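Local coordinates for protein HI1317 (Haemophilus influenzae, PDB 1JOV) that probably interconverts the alpha and beta anomers of glucose 6-phosphate, as a glucose-6-phosphate 1-epimerase of the aldose 1-epimerase family, at residues P11-V16 with S99-S104. Residues are numbered along the deposited sequence; the frame is centred on the assembly and turned at random.
Sequences PELHLV and SHYYIS
L13 sends one of its two methyls, CD2, against the root of the Y101 side chain, coming within 4.0 Å of Y101 CB and approaching the ring obliquely near CG. With CG anti to the backbone N (chi1 -166°), the leucine fork reaches across to the other strand, and L13 CD2 lies a looser 4.4 Å from I103 CD1. A branched, wholly apolar side chain suits this buried position: one methyl can serve two neighbours, and L13 also rests on L110 of strand 107-115.

Y101 and I103, two residues apart on an extended strand, both direct their side chains to this side. Y101 has CG between its backbone N and carbonyl carbon (chi1 55°), and offers L13 its CB and the near part of the ring; the phenol OH lies farther out, as befits an exposed tyrosine that combines a greasy base with a polar end. I103, beta-branched and at ease in a strand, divides its work: CD1 faces L13, while CG2 meets the carboxylate of E12. The extended E12 chain brings its OE1 to 3.5 Å from I103 CG2, a plain van der Waals contact in which the methyl gives the oxygen no polar partner. E12 is partly exposed, so a charged residue is tolerable at this margin.

T10 touches both Y101 and I103, and H28 touches both E12 and I103, so strands 3-10 and 21-28 extend the interface. The CA atoms of L13 and Y101 stand 9.2 Å apart, a separation bridged by side chains. Such side-chain packing between two antiparallel sheets, here a five-stranded N-terminal sheet against edge strand 97-104 of an eight-stranded one, fits the supersandwich of large antiparallel sheets known from the galactose mutarotase-like family, to which this protein's aldose 1-epimerase sequence assigns it.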
ATOM      1  N   PRO A  11     -10.533  18.137 -15.413  1.00 24.68           N
ATOM      2  CA  PRO A  11      -9.599  17.813 -16.504  1.00 28.77           C
ATOM      3  C   PRO A  11      -8.456  16.947 -16.030  1.00 29.93           C
ATOM      4  O   PRO A  11      -7.929  16.213 -16.877  1.00 36.65           O
ATOM      5  CB  PRO A  11      -9.065  19.199 -16.964  1.00 38.30           C
ATOM      6  CG  PRO A  11     -10.175  20.147 -16.583  1.00 33.95           C
ATOM      7  CD  PRO A  11     -10.699  19.599 -15.240  1.00 45.07           C
ATOM      8  N   GLU A  12      -8.125  17.004 -14.734  1.00 25.27           N
ATOM      9  CA  GLU A  12      -7.001  16.258 -14.213  1.00 26.61           C
ATOM     10  C   GLU A  12      -7.421  14.954 -13.504  1.00 29.07           C
ATOM     11  O   GLU A  12      -6.549  14.152 -13.170  1.00 27.60           O
ATOM     12  CB  GLU A  12      -6.219  17.183 -13.286  1.00 26.60           C
ATOM     13  CG  GLU A  12      -5.626  18.353 -14.136  1.00 28.85           C
ATOM     14  CD  GLU A  12      -5.082  19.477 -13.331  1.00 47.46           C
ATOM     15  OE1 GLU A  12      -5.781  19.863 -12.377  1.00 38.65           O
ATOM     16  OE2 GLU A  12      -3.969  19.961 -13.660  1.00 44.18           O
ATOM     17  N   LEU A  13      -8.725  14.678 -13.380  1.00 27.78           N
ATOM     18  CA  LEU A  13      -9.174  13.534 -12.537  1.00 23.86           C
ATOM     19  C   LEU A  13     -10.309  12.833 -13.217  1.00 19.42           C
ATOM     20  O   LEU A  13     -11.415  13.412 -13.340  1.00 25.42           O
ATOM     21  CB  LEU A  13      -9.680  14.032 -11.203  1.00 27.88           C
ATOM     22  CG  LEU A  13      -9.884  13.019 -10.101  1.00 22.54           C
ATOM     23  CD1 LEU A  13      -8.657  12.215  -9.813  1.00 19.56           C
ATOM     24  CD2 LEU A  13     -10.320  13.819  -8.833  1.00 27.38           C
ATOM     25  N   HIS A  14     -10.104  11.581 -13.621  0.70 25.75           N
ATOM     26  CA  HIS A  14     -11.130  10.850 -14.289  0.70 21.37           C
ATOM     27  C   HIS A  14     -11.412   9.564 -13.621  0.70 30.97           C
ATOM     28  O   HIS A  14     -10.543   8.987 -12.976  0.70 25.97           O
ATOM     29  CB  HIS A  14     -10.764  10.508 -15.761  0.70 26.78           C
ATOM     30  CG  HIS A  14     -10.358  11.685 -16.588  0.70 35.01           C
ATOM     31  ND1 HIS A  14     -11.150  12.214 -17.594  0.70 27.85           N
ATOM     32  CD2 HIS A  14      -9.225  12.418 -16.573  0.70 29.84           C
ATOM     33  CE1 HIS A  14     -10.524  13.239 -18.144  0.70 31.62           C
ATOM     34  NE2 HIS A  14      -9.347  13.372 -17.555  0.70 41.91           N
ATOM     35  N   LEU A  15     -12.618   9.072 -13.820  1.00 20.64           N
ATOM     36  CA  LEU A  15     -13.003   7.755 -13.285  1.00 21.19           C
ATOM     37  C   LEU A  15     -13.114   6.819 -14.469  1.00 23.92           C
ATOM     38  O   LEU A  15     -13.871   7.102 -15.383  1.00 23.86           O
ATOM     39  CB  LEU A  15     -14.319   7.840 -12.512  1.00 21.32           C
ATOM     40  CG  LEU A  15     -14.685   6.504 -11.862  1.00 18.69           C
ATOM     41  CD1 LEU A  15     -13.584   6.220 -10.734  1.00 23.60           C
ATOM     42  CD2 LEU A  15     -16.018   6.421 -11.234  1.00 21.13           C
ATOM     43  N   VAL A  16     -12.310   5.749 -14.424  1.00 23.54           N
ATOM     44  CA  VAL A  16     -12.148   4.794 -15.554  1.00 21.78           C
ATOM     45  C   VAL A  16     -12.335   3.402 -15.034  1.00 28.62           C
ATOM     46  O   VAL A  16     -11.724   2.979 -14.033  1.00 26.22           O
ATOM     47  CB  VAL A  16     -10.791   4.982 -16.173  1.00 19.89           C
ATOM     48  CG1 VAL A  16     -10.407   3.804 -17.228  1.00 24.40           C
ATOM     49  CG2 VAL A  16     -10.457   6.408 -16.619  1.00 20.09           C
ATOM     50  N   SER A  99     -15.124  10.870  -1.261  1.00 16.11           N
ATOM     51  CA  SER A  99     -15.953  11.836  -0.556  1.00 16.79           C
ATOM     52  C   SER A  99     -15.439  13.259  -0.693  1.00 18.75           C
ATOM     53  O   SER A  99     -16.130  14.227  -0.399  1.00 24.03           O
ATOM     54  CB  SER A  99     -15.959  11.403   0.908  1.00 18.30           C
ATOM     55  OG  SER A  99     -14.679  11.180   1.347  1.00 21.52           O
ATOM     56  N   HIS A 100     -14.210  13.390  -1.095  1.00 21.29           N
ATOM     57  CA  HIS A 100     -13.652  14.710  -1.323  1.00 21.63           C
ATOM     58  C   HIS A 100     -12.450  14.747  -2.203  1.00 20.73           C
ATOM     59  O   HIS A 100     -11.584  13.887  -2.191  1.00 20.25           O
ATOM     60  CB  HIS A 100     -13.306  15.249   0.051  1.00 35.52           C
ATOM     61  CG  HIS A 100     -12.400  16.425   0.047  1.00 27.33           C
ATOM     62  ND1 HIS A 100     -12.848  17.685  -0.269  1.00 30.52           N
ATOM     63  CD2 HIS A 100     -11.088  16.562   0.393  1.00 39.56           C
ATOM     64  CE1 HIS A 100     -11.858  18.550  -0.127  1.00 46.64           C
ATOM     65  NE2 HIS A 100     -10.787  17.900   0.309  1.00 31.25           N
ATOM     66  N   TYR A 101     -12.372  15.747  -3.084  1.00 16.09           N
ATOM     67  CA  TYR A 101     -11.141  15.926  -3.880  1.00 18.78           C
ATOM     68  C   TYR A 101     -10.829  17.451  -3.910  1.00 22.94           C
ATOM     69  O   TYR A 101     -11.748  18.260  -4.030  1.00 30.02           O
ATOM     70  CB  TYR A 101     -11.279  15.301  -5.271  1.00 21.24           C
ATOM     71  CG  TYR A 101     -12.462  15.754  -6.091  1.00 16.99           C
ATOM     72  CD1 TYR A 101     -13.700  15.170  -5.987  1.00 21.76           C
ATOM     73  CD2 TYR A 101     -12.292  16.815  -6.991  1.00 26.79           C
ATOM     74  CE1 TYR A 101     -14.773  15.625  -6.824  1.00 25.91           C
ATOM     75  CE2 TYR A 101     -13.305  17.255  -7.787  1.00 25.45           C
ATOM     76  CZ  TYR A 101     -14.499  16.680  -7.739  1.00 23.13           C
ATOM     77  OH  TYR A 101     -15.478  17.213  -8.540  1.00 45.29           O
ATOM     78  N   TYR A 102      -9.559  17.810  -3.628  1.00 27.04           N
ATOM     79  CA  TYR A 102      -9.040  19.179  -3.593  1.00 25.01           C
ATOM     80  C   TYR A 102      -7.863  19.210  -4.556  1.00 27.21           C
ATOM     81  O   TYR A 102      -6.837  18.545  -4.353  1.00 25.64           O
ATOM     82  CB  TYR A 102      -8.579  19.672  -2.197  1.00 29.13           C
ATOM     83  CG  TYR A 102      -7.845  21.015  -2.206  1.00 41.06           C
ATOM     84  CD1 TYR A 102      -8.534  22.250  -2.247  1.00 53.92           C
ATOM     85  CD2 TYR A 102      -6.459  21.073  -2.171  1.00 35.11           C
ATOM     86  CE1 TYR A 102      -7.864  23.473  -2.274  1.00 53.68           C
ATOM     87  CE2 TYR A 102      -5.771  22.293  -2.179  1.00 63.22           C
ATOM     88  CZ  TYR A 102      -6.469  23.488  -2.232  1.00 57.61           C
ATOM     89  OH  TYR A 102      -5.796  24.683  -2.267  1.00 56.88           O
ATOM     90  N   ILE A 103      -7.980  20.055  -5.532  1.00 32.70           N
ATOM     91  CA  ILE A 103      -6.914  20.261  -6.497  1.00 26.86           C
ATOM     92  C   ILE A 103      -6.394  21.686  -6.553  1.00 27.06           C
ATOM     93  O   ILE A 103      -7.150  22.630  -6.740  1.00 31.22           O
ATOM     94  CB  ILE A 103      -7.417  19.818  -7.863  1.00 29.46           C
ATOM     95  CG1 ILE A 103      -7.826  18.355  -7.832  1.00 36.72           C
ATOM     96  CG2 ILE A 103      -6.358  20.047  -8.937  1.00 28.88           C
ATOM     97  CD1 ILE A 103      -8.677  17.947  -9.014  1.00 32.45           C
ATOM     98  N   SER A 104      -5.051  21.801  -6.389  1.00 35.41           N
ATOM     99  CA  SER A 104      -4.388  23.086  -6.482  1.00 39.11           C
ATOM    100  C   SER A 104      -3.016  22.961  -7.124  1.00 43.90           C
ATOM    101  O   SER A 104      -2.536  21.859  -7.402  1.00 29.43           O
ATOM    102  CB  SER A 104      -4.252  23.664  -5.112  1.00 27.60           C
ATOM    103  OG  SER A 104      -3.190  23.097  -4.393  1.00 40.09           O
TER